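Local coordinates for protein sortase B (Clostridium perfringens, PDB 5YFK) that belongs to the class B sortases, cysteine transpeptidases that typically attach proteins to the bacterial cell wall, at residues A[99-102]-A[103-106]. The protein carries 1 engineered substitution. Numbering follows the deposited sequence.
Sequences ENNL and NDDS
Asp-105 OD2 is gripped by two donors at the start of the turn that Asp-105 ends, and Lys-170 adds a salt bridge. Asn-100 ND2 reaches OD2 at 3.0 Å on the anti lone pair of that oxygen, nearly straight and in the plane of the Asn-100 amide, although that amide is turned 43° from the carboxylate. The backbone N of Asn-101 comes instead from above the carboxylate plane, at a very short 2.5 Å from OD2. The return bond, Asp-105 N to Asn-101 O at 2.7 Å, is close to linear at the carbonyl and closes an alpha turn; Asp-104 N meets the same oxygen at 3.1 Å from above the carbonyl plane, closing an overlapping beta turn between strands 94-96 and 107-111. With CG anti to the backbone N (chi1 -180°), the Asn-101 amide folds over the turn, where OD1 accepts a weak bond from Asn-103 N, giving an Asx turn, reinforced by Asp-104 N at 3.1 Å. This amide also stacks on the Asp-104 carboxylate, their planes 20° apart. Asn-100 ties the turn to the following strand, its OD1 accepting from Val-109 N and its ND2 also donating to Asn-107 O. The example illustrates how one carboxylate oxygen ending a turn can tie back to N-H groups at its start; with Lys-170 joining from a distant part of the chain, the buried Asp-105 is probably kept ionised.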
loop_
_atom_site.group_PDB
_atom_site.type_symbol
_atom_site.label_atom_id
_atom_site.label_comp_id
_atom_site.label_asym_id
_atom_site.label_seq_id
_atom_site.Cartn_x
_atom_site.Cartn_y
_atom_site.Cartn_z
ATOM N N GLU A 99 8.709 10.213 3.623
ATOM C CA GLU A 99 8.277 11.378 4.409
ATOM C C GLU A 99 7.120 11.036 5.373
ATOM O O GLU A 99 6.814 11.814 6.268
ATOM C CB GLU A 99 7.861 12.526 3.484
ATOM C CG GLU A 99 8.906 12.936 2.459
ATOM C CD GLU A 99 10.298 13.079 3.067
ATOM O OE1 GLU A 99 11.224 12.315 2.680
ATOM O OE2 GLU A 99 10.443 13.912 3.989
ATOM N N ASN A 100 6.535 9.841 5.243
ATOM C CA ASN A 100 5.462 9.438 6.137
ATOM C C ASN A 100 5.909 9.356 7.580
ATOM O O ASN A 100 6.892 8.677 7.906
ATOM C CB ASN A 100 4.874 8.089 5.725
ATOM C CG ASN A 100 3.517 8.209 5.041
ATOM O OD1 ASN A 100 3.195 7.384 4.194
ATOM N ND2 ASN A 100 2.679 9.120 5.501
ATOM N N ASN A 101 5.141 9.992 8.457
ATOM C CA ASN A 101 5.189 9.649 9.884
ATOM C C ASN A 101 4.037 8.734 10.236
ATOM O O ASN A 101 2.871 9.175 10.312
ATOM C CB ASN A 101 5.179 10.906 10.760
ATOM C CG ASN A 101 5.236 10.592 12.251
ATOM O OD1 ASN A 101 4.754 9.561 12.710
ATOM N ND2 ASN A 101 5.949 11.419 12.985
ATOM N N LEU A 102 4.354 7.456 10.463
ATOM C CA LEU A 102 3.328 6.420 10.572
ATOM C C LEU A 102 2.542 6.520 11.876
ATOM O O LEU A 102 1.374 6.130 11.938
ATOM C CB LEU A 102 3.947 5.029 10.443
ATOM C CG LEU A 102 4.539 4.693 9.070
ATOM C CD1 LEU A 102 5.065 3.263 9.077
ATOM C CD2 LEU A 102 3.464 4.862 7.997
ATOM N N ASN A 103 3.104 7.205 12.871
ATOM C CA ASN A 103 2.347 7.460 14.106
ATOM C C ASN A 103 1.325 8.573 13.964
ATOM O O ASN A 103 0.277 8.546 14.616
ATOM C CB ASN A 103 3.297 7.790 15.254
ATOM C CG ASN A 103 4.175 6.613 15.631
ATOM O OD1 ASN A 103 3.698 5.484 15.757
ATOM N ND2 ASN A 103 5.480 6.845 15.670
ATOM N N ASP A 104 1.641 9.547 13.108
ATOM C CA ASP A 104 0.878 10.790 13.043
ATOM C C ASP A 104 0.033 10.955 11.792
ATOM O O ASP A 104 -1.078 11.530 11.854
ATOM C CB ASP A 104 1.805 11.995 13.194
ATOM C CG ASP A 104 2.612 11.959 14.484
ATOM O OD1 ASP A 104 2.282 11.166 15.394
ATOM O OD2 ASP A 104 3.535 12.791 14.602
ATOM N N ASP A 105 0.568 10.569 10.638
ATOM C CA ASP A 105 0.005 11.060 9.376
ATOM C C ASP A 105 -1.402 10.471 9.091
ATOM O O ASP A 105 -1.670 9.298 9.372
ATOM C CB ASP A 105 0.961 10.747 8.227
ATOM C CG ASP A 105 2.239 11.573 8.271
ATOM O OD1 ASP A 105 2.343 12.511 9.106
ATOM O OD2 ASP A 105 3.160 11.237 7.500
ATOM N N SER A 106 -2.281 11.275 8.496
ATOM C CA SER A 106 -3.631 10.796 8.150
ATOM C C SER A 106 -3.678 10.008 6.817
ATOM O O SER A 106 -4.661 9.319 6.539
ATOM C CB SER A 106 -4.632 11.962 8.143
ATOM O OG SER A 106 -5.162 12.162 9.448
#